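Local coordinates for phosphoribosylaminoimidazole-succinocarboxamide synthase (Saccharomyces cerevisiae, PDB 1OBD), which catalyses the ATP-dependent joining of CAIR and L-aspartate to form SAICAR, a step of de novo purine biosynthesis, at residues L32-D37 with T100-R105; G54-K59 with K291-Y296; E62-F67 with D233-P238. One frame throughout, in Å; residues are numbered along the deposited sequence.

Contact 1: L32-D37 with T100-R105. With ATP (adenosine-5'-triphosphate), chain B.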
# COMPACT_ATOMS: atom_id res chain seq x y z
N LEU A 32 -12.77 -10.09 -4.64
CA LEU A 32 -13.29 -8.99 -3.83
C LEU A 32 -12.26 -8.69 -2.75
O LEU A 32 -11.93 -9.56 -1.92
CB LEU A 32 -14.61 -9.37 -3.19
CG LEU A 32 -15.30 -8.30 -2.36
CD1 LEU A 32 -15.75 -7.17 -3.29
CD2 LEU A 32 -16.47 -8.90 -1.58
N PHE A 33 -11.70 -7.49 -2.78
CA PHE A 33 -10.69 -7.05 -1.82
C PHE A 33 -11.35 -6.19 -0.77
O PHE A 33 -11.80 -5.09 -1.10
CB PHE A 33 -9.61 -6.20 -2.49
CG PHE A 33 -8.55 -6.96 -3.27
CD1 PHE A 33 -7.35 -6.35 -3.52
CD2 PHE A 33 -8.74 -8.20 -3.78
CE1 PHE A 33 -6.35 -7.00 -4.23
CE2 PHE A 33 -7.74 -8.86 -4.47
CZ PHE A 33 -6.54 -8.27 -4.68
N VAL A 34 -11.41 -6.67 0.47
CA VAL A 34 -12.07 -5.95 1.54
C VAL A 34 -11.00 -5.44 2.50
O VAL A 34 -10.32 -6.20 3.17
CB VAL A 34 -13.11 -6.82 2.26
CG1 VAL A 34 -13.88 -5.95 3.25
CG2 VAL A 34 -14.03 -7.57 1.33
N ALA A 35 -10.83 -4.12 2.52
CA ALA A 35 -9.89 -3.49 3.43
C ALA A 35 -10.54 -3.35 4.81
O ALA A 35 -11.52 -2.63 4.94
CB ALA A 35 -9.49 -2.12 2.90
N THR A 36 -9.99 -4.01 5.80
CA THR A 36 -10.51 -3.88 7.15
C THR A 36 -9.86 -2.67 7.82
O THR A 36 -9.01 -1.97 7.26
CB THR A 36 -10.28 -5.12 7.97
OG1 THR A 36 -8.92 -5.22 8.36
CG2 THR A 36 -10.73 -6.35 7.20
N ASP A 37 -10.24 -2.45 9.07
CA ASP A 37 -9.71 -1.38 9.91
C ASP A 37 -8.55 -1.82 10.80
O ASP A 37 -8.13 -1.05 11.67
CB ASP A 37 -10.84 -0.77 10.74
CG ASP A 37 -11.88 -0.08 9.92
OD1 ASP A 37 -13.01 0.09 10.44
OD2 ASP A 37 -11.62 0.32 8.77
N THR A 100 -23.02 -3.97 5.49
CA THR A 100 -22.35 -3.05 6.43
C THR A 100 -20.87 -3.40 6.58
O THR A 100 -20.05 -2.57 6.91
CB THR A 100 -23.00 -3.00 7.83
OG1 THR A 100 -23.08 -4.32 8.36
CG2 THR A 100 -24.41 -2.50 7.76
N GLN A 101 -20.53 -4.66 6.33
CA GLN A 101 -19.15 -5.12 6.40
C GLN A 101 -18.31 -4.86 5.15
O GLN A 101 -17.08 -4.99 5.19
CB GLN A 101 -19.09 -6.63 6.69
CG GLN A 101 -19.78 -7.09 7.95
CD GLN A 101 -19.55 -8.54 8.15
OE1 GLN A 101 -18.40 -8.91 8.45
NE2 GLN A 101 -20.58 -9.38 7.98
N LEU A 102 -19.02 -4.54 4.05
CA LEU A 102 -18.40 -4.43 2.75
C LEU A 102 -18.41 -3.02 2.17
O LEU A 102 -17.50 -2.64 1.42
CB LEU A 102 -19.07 -5.39 1.78
CG LEU A 102 -18.97 -6.87 2.17
CD1 LEU A 102 -19.76 -7.71 1.18
CD2 LEU A 102 -17.52 -7.31 2.21
N GLU A 103 -19.46 -2.27 2.48
CA GLU A 103 -19.68 -1.00 1.79
C GLU A 103 -18.53 -0.04 2.03
O GLU A 103 -18.04 0.12 3.14
CB GLU A 103 -21.02 -0.38 2.21
CG GLU A 103 -21.38 0.85 1.45
CD GLU A 103 -22.82 1.25 1.67
OE1 GLU A 103 -23.43 0.78 2.65
OE2 GLU A 103 -23.29 2.05 0.81
N ASP A 104 -18.08 0.57 0.93
CA ASP A 104 -17.06 1.63 0.90
C ASP A 104 -15.64 1.17 1.17
O ASP A 104 -14.71 1.96 1.05
CB ASP A 104 -17.43 2.82 1.79
CG ASP A 104 -18.62 3.54 1.26
OD1 ASP A 104 -19.42 4.01 2.07
OD2 ASP A 104 -18.79 3.67 0.03
N ARG A 105 -15.46 -0.10 1.52
CA ARG A 105 -14.15 -0.66 1.81
C ARG A 105 -13.79 -1.84 0.94
O ARG A 105 -12.83 -2.55 1.18
CB ARG A 105 -14.01 -1.04 3.28
CG ARG A 105 -15.06 -2.05 3.74
CD ARG A 105 -14.89 -2.49 5.12
NE ARG A 105 -15.19 -1.47 6.12
CZ ARG A 105 -14.31 -0.91 6.94
NH1 ARG A 105 -13.03 -1.19 6.87
NH2 ARG A 105 -14.71 -0.01 7.84
PG ATP B . 0.02 -8.09 3.45
O1G ATP B . -0.94 -7.49 4.42
O2G ATP B . 0.04 -7.32 2.11
O3G ATP B . 1.41 -8.10 4.09
PB ATP B . -1.00 -10.19 1.88
O1B ATP B . -1.20 -11.65 2.06
O2B ATP B . -0.18 -9.82 0.65
O3B ATP B . -0.38 -9.64 3.22
PA ATP B . -3.08 -8.57 0.73
O1A ATP B . -4.13 -7.77 1.39
O2A ATP B . -1.99 -7.71 0.10
O3A ATP B . -2.44 -9.50 1.85
O5' ATP B . -3.73 -9.60 -0.29
C5' ATP B . -3.62 -9.36 -1.67
C4' ATP B . -3.27 -10.67 -2.35
O4' ATP B . -3.75 -10.64 -3.67
C3' ATP B . -1.78 -10.81 -2.46
O3' ATP B . -1.50 -12.20 -2.47
C2' ATP B . -1.48 -10.10 -3.78
O2' ATP B . -0.29 -10.41 -4.44
C1' ATP B . -2.66 -10.59 -4.59
N9 ATP B . -3.24 -9.76 -5.66
C8 ATP B . -3.22 -8.39 -5.66
N7 ATP B . -3.89 -7.99 -6.72
C5 ATP B . -4.33 -9.05 -7.46
C6 ATP B . -5.05 -9.25 -8.65
N6 ATP B . -5.71 -8.32 -9.32
N1 ATP B . -5.29 -10.53 -9.07
C2 ATP B . -4.87 -11.61 -8.35
N3 ATP B . -4.17 -11.44 -7.19
C4 ATP B . -3.91 -10.19 -6.76

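Contact 2: G54-K59 with K291-Y296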
# COMPACT_ATOMS: atom_id res chain seq x y z
N GLY A 54 -9.95 1.36 6.73
CA GLY A 54 -10.04 0.63 5.49
C GLY A 54 -10.87 1.33 4.43
O GLY A 54 -10.64 1.16 3.22
N ILE A 55 -11.88 2.08 4.85
CA ILE A 55 -12.63 2.89 3.90
C ILE A 55 -11.72 3.97 3.34
O ILE A 55 -11.65 4.21 2.14
CB ILE A 55 -13.90 3.49 4.55
CG1 ILE A 55 -14.87 2.36 4.90
CG2 ILE A 55 -14.52 4.55 3.62
CD1 ILE A 55 -16.05 2.77 5.73
N LEU A 56 -11.03 4.68 4.21
CA LEU A 56 -10.16 5.76 3.78
C LEU A 56 -9.09 5.26 2.85
O LEU A 56 -8.77 5.91 1.84
CB LEU A 56 -9.56 6.46 5.00
CG LEU A 56 -10.62 7.17 5.84
CD1 LEU A 56 -10.17 7.43 7.27
CD2 LEU A 56 -10.97 8.54 5.23
N LEU A 57 -8.48 4.13 3.16
CA LEU A 57 -7.43 3.62 2.33
C LEU A 57 -7.96 3.07 1.00
O LEU A 57 -7.29 3.19 -0.04
CB LEU A 57 -6.59 2.57 3.02
CG LEU A 57 -5.46 3.08 3.86
CD1 LEU A 57 -5.68 4.23 4.70
CD2 LEU A 57 -4.65 2.01 4.54
N THR A 58 -9.14 2.48 1.02
CA THR A 58 -9.75 2.05 -0.24
C THR A 58 -10.00 3.26 -1.13
O THR A 58 -9.64 3.25 -2.31
CB THR A 58 -11.09 1.33 0.05
OG1 THR A 58 -10.80 0.10 0.69
CG2 THR A 58 -11.77 0.94 -1.25
N LYS A 59 -10.59 4.29 -0.56
CA LYS A 59 -10.92 5.47 -1.37
C LYS A 59 -9.65 6.16 -1.83
O LYS A 59 -9.61 6.68 -2.97
CB LYS A 59 -11.83 6.41 -0.60
CG LYS A 59 -13.21 5.82 -0.33
CD LYS A 59 -14.13 6.78 0.43
CE LYS A 59 -14.86 7.78 -0.48
NZ LYS A 59 -15.78 7.13 -1.45
N LYS A 291 -5.13 11.25 11.38
CA LYS A 291 -4.09 11.32 10.35
C LYS A 291 -4.53 10.67 9.06
O LYS A 291 -4.21 11.16 7.98
CB LYS A 291 -2.75 10.69 10.78
CG LYS A 291 -1.96 11.49 11.76
CD LYS A 291 -1.65 12.93 11.33
CE LYS A 291 -0.65 13.16 10.26
NZ LYS A 291 0.71 13.03 10.75
N TYR A 292 -5.26 9.54 9.13
CA TYR A 292 -5.77 8.94 7.91
C TYR A 292 -6.77 9.84 7.23
O TYR A 292 -6.73 9.97 6.01
CB TYR A 292 -6.44 7.57 8.17
CG TYR A 292 -5.44 6.49 8.50
CD1 TYR A 292 -4.41 6.18 7.62
CD2 TYR A 292 -5.52 5.80 9.68
CE1 TYR A 292 -3.51 5.22 7.93
CE2 TYR A 292 -4.59 4.84 10.01
CZ TYR A 292 -3.59 4.55 9.14
OH TYR A 292 -2.62 3.60 9.41
N ILE A 293 -7.64 10.49 8.01
CA ILE A 293 -8.60 11.41 7.38
C ILE A 293 -7.86 12.56 6.73
O ILE A 293 -8.20 12.94 5.62
CB ILE A 293 -9.62 11.90 8.44
CG1 ILE A 293 -10.49 10.71 8.93
CG2 ILE A 293 -10.42 13.06 7.88
CD1 ILE A 293 -11.35 10.98 10.14
N GLU A 294 -6.86 13.11 7.38
CA GLU A 294 -6.13 14.22 6.79
C GLU A 294 -5.38 13.76 5.54
O GLU A 294 -5.34 14.50 4.56
CB GLU A 294 -5.16 14.85 7.82
CG GLU A 294 -4.35 16.05 7.31
CD GLU A 294 -5.17 17.31 6.99
OE1 GLU A 294 -4.58 18.25 6.39
OE2 GLU A 294 -6.34 17.40 7.30
N ALA A 295 -4.79 12.58 5.52
CA ALA A 295 -4.11 12.11 4.29
C ALA A 295 -5.13 11.98 3.17
O ALA A 295 -4.86 12.39 2.06
CB ALA A 295 -3.41 10.78 4.49
N TYR A 296 -6.28 11.42 3.47
CA TYR A 296 -7.33 11.24 2.46
C TYR A 296 -7.79 12.60 1.94
O TYR A 296 -7.87 12.79 0.72
CB TYR A 296 -8.52 10.49 3.08
CG TYR A 296 -9.76 10.54 2.23
CD1 TYR A 296 -10.83 11.35 2.53
CD2 TYR A 296 -9.85 9.76 1.07
CE1 TYR A 296 -11.97 11.39 1.70
CE2 TYR A 296 -10.99 9.78 0.25
CZ TYR A 296 -12.03 10.59 0.57
OH TYR A 296 -13.15 10.61 -0.27

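Contact 3: E62-F67 with D233-P238. With MG (magnesium ion), chain F; ATP (adenosine-5'-triphosphate), chain B; AMP (adenosine monophosphate), chain G.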
# COMPACT_ATOMS: atom_id res chain seq x y z
N GLU A 62 -8.52 4.16 -4.80
CA GLU A 62 -9.36 4.52 -5.93
C GLU A 62 -8.94 5.85 -6.56
O GLU A 62 -8.92 5.97 -7.78
CB GLU A 62 -10.81 4.58 -5.55
CG GLU A 62 -11.35 3.23 -5.13
CD GLU A 62 -12.81 3.31 -4.80
OE1 GLU A 62 -13.63 3.19 -5.75
OE2 GLU A 62 -13.11 3.50 -3.61
N PHE A 63 -8.62 6.85 -5.74
CA PHE A 63 -8.09 8.11 -6.26
C PHE A 63 -6.84 7.89 -7.08
O PHE A 63 -6.73 8.41 -8.19
CB PHE A 63 -7.82 9.10 -5.12
CG PHE A 63 -6.94 10.23 -5.52
CD1 PHE A 63 -5.58 10.18 -5.33
CD2 PHE A 63 -7.49 11.32 -6.15
CE1 PHE A 63 -4.77 11.22 -5.76
CE2 PHE A 63 -6.68 12.37 -6.58
CZ PHE A 63 -5.33 12.30 -6.37
N TRP A 64 -5.91 7.11 -6.60
CA TRP A 64 -4.66 6.93 -7.32
C TRP A 64 -4.88 6.16 -8.62
O TRP A 64 -4.25 6.45 -9.63
CB TRP A 64 -3.61 6.22 -6.49
CG TRP A 64 -3.03 6.99 -5.38
CD1 TRP A 64 -3.07 6.64 -4.06
CD2 TRP A 64 -2.27 8.20 -5.44
NE1 TRP A 64 -2.39 7.56 -3.31
CE2 TRP A 64 -1.88 8.51 -4.12
CE3 TRP A 64 -1.87 9.04 -6.48
CZ2 TRP A 64 -1.12 9.61 -3.82
CZ3 TRP A 64 -1.10 10.17 -6.15
CH2 TRP A 64 -0.74 10.43 -4.85
N PHE A 65 -5.73 5.16 -8.60
CA PHE A 65 -6.04 4.43 -9.84
C PHE A 65 -6.57 5.38 -10.91
O PHE A 65 -6.18 5.28 -12.07
CB PHE A 65 -7.06 3.29 -9.62
CG PHE A 65 -6.48 2.03 -9.02
CD1 PHE A 65 -5.44 1.36 -9.61
CD2 PHE A 65 -7.03 1.50 -7.86
CE1 PHE A 65 -4.93 0.19 -9.05
CE2 PHE A 65 -6.53 0.34 -7.32
CZ PHE A 65 -5.48 -0.32 -7.88
N LYS A 66 -7.45 6.28 -10.52
CA LYS A 66 -7.99 7.28 -11.46
C LYS A 66 -6.91 8.25 -11.86
O LYS A 66 -6.78 8.60 -13.04
CB LYS A 66 -9.21 7.99 -10.85
CG LYS A 66 -9.84 9.05 -11.76
CD LYS A 66 -11.16 9.55 -11.20
CE LYS A 66 -11.90 10.46 -12.17
NZ LYS A 66 -12.90 11.30 -11.44
N PHE A 67 -6.10 8.71 -10.91
CA PHE A 67 -5.03 9.65 -11.19
C PHE A 67 -4.06 9.08 -12.23
O PHE A 67 -3.50 9.83 -13.04
CB PHE A 67 -4.34 9.99 -9.86
CG PHE A 67 -3.25 11.00 -9.95
CD1 PHE A 67 -3.56 12.34 -10.03
CD2 PHE A 67 -1.92 10.63 -9.92
CE1 PHE A 67 -2.54 13.29 -10.09
CE2 PHE A 67 -0.90 11.54 -9.96
CZ PHE A 67 -1.22 12.90 -10.04
N ASP A 233 -3.03 -4.96 -6.74
CA ASP A 233 -2.77 -4.81 -5.29
C ASP A 233 -3.08 -3.40 -4.70
O ASP A 233 -3.97 -2.66 -5.19
CB ASP A 233 -1.31 -5.22 -5.05
CG ASP A 233 -1.02 -5.71 -3.66
OD1 ASP A 233 -1.74 -6.61 -3.20
OD2 ASP A 233 -0.05 -5.24 -3.03
N GLU A 234 -2.34 -3.00 -3.66
CA GLU A 234 -2.55 -1.76 -2.91
C GLU A 234 -1.75 -0.67 -3.63
O GLU A 234 -0.61 -0.94 -3.99
CB GLU A 234 -2.07 -1.91 -1.43
CG GLU A 234 -3.11 -2.22 -0.36
CD GLU A 234 -3.70 -0.98 0.31
OE1 GLU A 234 -3.14 -0.40 1.30
OE2 GLU A 234 -4.76 -0.58 -0.20
N VAL A 235 -2.31 0.53 -3.86
CA VAL A 235 -1.55 1.62 -4.51
C VAL A 235 -1.42 2.88 -3.65
O VAL A 235 -2.42 3.55 -3.34
CB VAL A 235 -2.23 1.94 -5.87
CG1 VAL A 235 -1.52 3.05 -6.58
CG2 VAL A 235 -2.34 0.66 -6.69
N LEU A 236 -0.18 3.18 -3.28
CA LEU A 236 0.21 4.46 -2.69
C LEU A 236 -0.61 4.83 -1.45
O LEU A 236 -1.03 5.96 -1.24
CB LEU A 236 0.22 5.56 -3.75
CG LEU A 236 1.38 5.38 -4.72
CD1 LEU A 236 1.07 6.00 -6.04
CD2 LEU A 236 2.67 6.00 -4.16
N THR A 237 -0.80 3.85 -0.58
CA THR A 237 -1.39 4.15 0.73
C THR A 237 -0.31 4.15 1.79
O THR A 237 0.81 3.72 1.56
CB THR A 237 -2.42 3.12 1.12
OG1 THR A 237 -1.74 1.91 1.48
CG2 THR A 237 -3.38 2.77 -0.03
N PRO A 238 -0.63 4.67 2.96
CA PRO A 238 0.35 4.63 4.04
C PRO A 238 0.71 3.22 4.53
O PRO A 238 1.69 3.07 5.22
CB PRO A 238 -0.29 5.46 5.14
CG PRO A 238 -1.40 6.10 4.60
CD PRO A 238 -1.83 5.43 3.32
MG MG F . -4.51 0.05 -2.28
PG ATP B . 0.02 -8.09 3.45
O1G ATP B . -0.94 -7.49 4.42
O2G ATP B . 0.04 -7.32 2.11
O3G ATP B . 1.41 -8.10 4.09
PB ATP B . -1.00 -10.19 1.88
O1B ATP B . -1.20 -11.65 2.06
O2B ATP B . -0.18 -9.82 0.65
O3B ATP B . -0.38 -9.64 3.22
PA ATP B . -3.08 -8.57 0.73
O1A ATP B . -4.13 -7.77 1.39
O2A ATP B . -1.99 -7.71 0.10
O3A ATP B . -2.44 -9.50 1.85
O5' ATP B . -3.73 -9.60 -0.29
C5' ATP B . -3.62 -9.36 -1.67
C4' ATP B . -3.27 -10.67 -2.35
O4' ATP B . -3.75 -10.64 -3.67
C3' ATP B . -1.78 -10.81 -2.46
O3' ATP B . -1.50 -12.20 -2.47
C2' ATP B . -1.48 -10.10 -3.78
O2' ATP B . -0.29 -10.41 -4.44
C1' ATP B . -2.66 -10.59 -4.59
N9 ATP B . -3.24 -9.76 -5.66
C8 ATP B . -3.22 -8.39 -5.66
N7 ATP B . -3.89 -7.99 -6.72
C5 ATP B . -4.33 -9.05 -7.46
C6 ATP B . -5.05 -9.25 -8.65
N6 ATP B . -5.71 -8.32 -9.32
N1 ATP B . -5.29 -10.53 -9.07
C2 ATP B . -4.87 -11.61 -8.35
N3 ATP B . -4.17 -11.44 -7.19
C4 ATP B . -3.91 -10.19 -6.76
P AMP G . -16.97 4.75 -11.42
O1P AMP G . -17.70 5.84 -12.22
O2P AMP G . -15.54 4.72 -11.82
O3P AMP G . -17.61 3.38 -11.70
O5' AMP G . -17.09 5.04 -9.84
C5' AMP G . -18.35 5.22 -9.23
C4' AMP G . -18.37 4.66 -7.81
O4' AMP G . -18.18 3.26 -7.83
C3' AMP G . -17.27 5.26 -6.94
O3' AMP G . -17.81 5.79 -5.76
C2' AMP G . -16.32 4.11 -6.65
O2' AMP G . -15.93 4.08 -5.29
C1' AMP G . -17.10 2.85 -7.01
N9 AMP G . -16.33 1.82 -7.75
C8 AMP G . -15.84 1.95 -9.02
N7 AMP G . -15.19 0.81 -9.37
C5 AMP G . -15.26 -0.04 -8.33
C6 AMP G . -14.76 -1.32 -8.19
N6 AMP G . -14.09 -1.90 -9.19
N1 AMP G . -15.02 -1.98 -7.00
C2 AMP G . -15.70 -1.36 -5.96
N3 AMP G . -16.20 -0.07 -6.11
C4 AMP G . -15.97 0.57 -7.29

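Contact 1: L32-D37 with T100-R105
Arg-105 reaches from the end of a type II turn, Leu-102 to Arg-105, across the end of strand 30-35 to Asp-37, and its side chain can be followed atom by atom. Arg-105 CB lies 3.4 Å from Ala-35 O. CG and CD run on past that carbonyl, both brushing Val-34 CG1, and a bend at chi3 (70°) turns the guanidinium back toward the strand. Arg-105 NH1 is shared by two acceptors near the guanidinium plane: it meets a lone pair of Ala-35 O at 2.8 Å and Asp-37 OD2, also at 2.8 Å, from above the carboxylate plane. Arg-105 NH2 adds a bond of 3.1 Å to Asp-37 OD1, completing an end-on salt bridge in which the two flat groups are turned 64° apart. Asp-37 is itself steadied by the backbone N of Glu-52 and Ile-3. The backbone joins in, with Ala-35 N donating to Arg-105 O at 2.9 Å, while Val-34 CG2 packs on Leu-102 CD2 at 3.6 Å. Strand 30-35 lies between strands 21-27 and 106-110 of an antiparallel sheet, with helix 53-67 against Ala-35 and Arg-105, and Phe-33 turned the other way, its ring edge at the ATP adenine.

Contact 2: G54-K59 with K291-Y296
Leu-56 fits its two methyl groups against three residues of helix 282-300, and apolar packing of this kind makes up most of the contact. Its CD1 touches Ile-293 CG1 at 3.7 Å and Tyr-292 CB at 3.8 Å, while CD2 lies 3.8 Å from Tyr-296 CB and about as near to the start of that ring. Leu-56 and Tyr-296 meet at about a right angle, whereas Tyr-292 and Ile-293 are met on a slant. Beside it, Leu-57 CD1 reaches Tyr-292 CD1 at 3.7 Å.

A second kind of contact joins a lysine to a phenol. Tyr-296 holds CG anti to its backbone N (chi1 166°), which carries the ring across to Lys-59, the two side chains crossing obliquely. Lys-59 CB lies 3.6 Å from Tyr-296 CE2, and the lysine chain, bent at chi3 and chi4, brings Lys-59 CE to within 3.3 Å of Tyr-296 OH.

Backbone geometry sets the frame: helix 53-67 packs on the C-terminal helix 282-300, the axes of the two segments running nearly parallel, 19° apart, and coming within 9.7 Å. No hydrogen bond crosses between the segments. The chemistry of the contact is therefore largely apolar; Lys-59 takes part through CB and CE, the latter beside the tyrosine oxygen.

Contact 3: E62-F67 with D233-P238
The indole of Trp-64 is covered on both faces: Leu-236 CB sits over one, and Phe-63 CE1 lies over the other, while Phe-67 CD2 stands at the edge in the ring plane. The Leu-236 approach is a CH-pi contact, CB being 3.5 Å from the centroid of the five-membered ring and 19° off its normal. Phe-65 presents an edge of its ring to Asp-233 O, near the ring plane.

At the rim of the indole, Trp-64 NE1 gives a weak hydrogen bond to Leu-236 O, 2.9 Å long but bent to 123°. CD1 comes close to the preceding carbonyl, Val-235 O. The two methyls of Val-235 meet different helix residues: CG1, anti to the backbone N (chi1 179°), packs on Trp-64 CB at 3.8 Å, and CG2 meets Phe-65 CZ at 3.5 Å. An alanine in place of Trp-64 removes the indole, which would probably leave Leu-236 and Phe-63 facing a gap and cost Leu-236 O its weak hydrogen bond.

Residues flanking this packing carry the ligands. Asp-233 N donates to ATP N7 at 3.1 Å, and its carboxylate pairs with Arg-21. Glu-234 OE2 binds a magnesium ion at 2.2 Å, to which Ser-61 is also bound, and its OE1 accepts a bond from Thr-237 OG1. On the helix, Glu-62 OE1 receives the O2' hydroxyl of AMP at 2.5 Å. This AMP and this magnesium ion sit apart from the triphosphate. Residues 233-238, an irregular part of strand 228-245, thus pack on helix 53-67 while holding the ATP adenine through Asp-233, consistent with a place beside the active site of this SAICAR synthetase.

Helix 53-67 ties the three together: contacts 2 and 3 both use it, and contact 1 rests on its first turns. Contacts 1 and 2 (centres about 13 Å apart) touch where Asp-37 OD2 lies 2.8 Å from Gly-54 N, a probable hydrogen bond, so Asp-37 also meets the helix start. Contacts 2 and 3 (centres about 11 Å apart) abut through Tyr-292 CE1 and Pro-238 CG at 4.0 Å. Contacts 1 and 3 do not touch, but both reach the same ATP: Phe-33 and Asp-233 each approach N7 of its adenine. Contact 2 stands back from the ATP, though the side chains of Lys-59 and Leu-57 lie about 5 Å from AMP and about 6 Å from a magnesium ion, respectively.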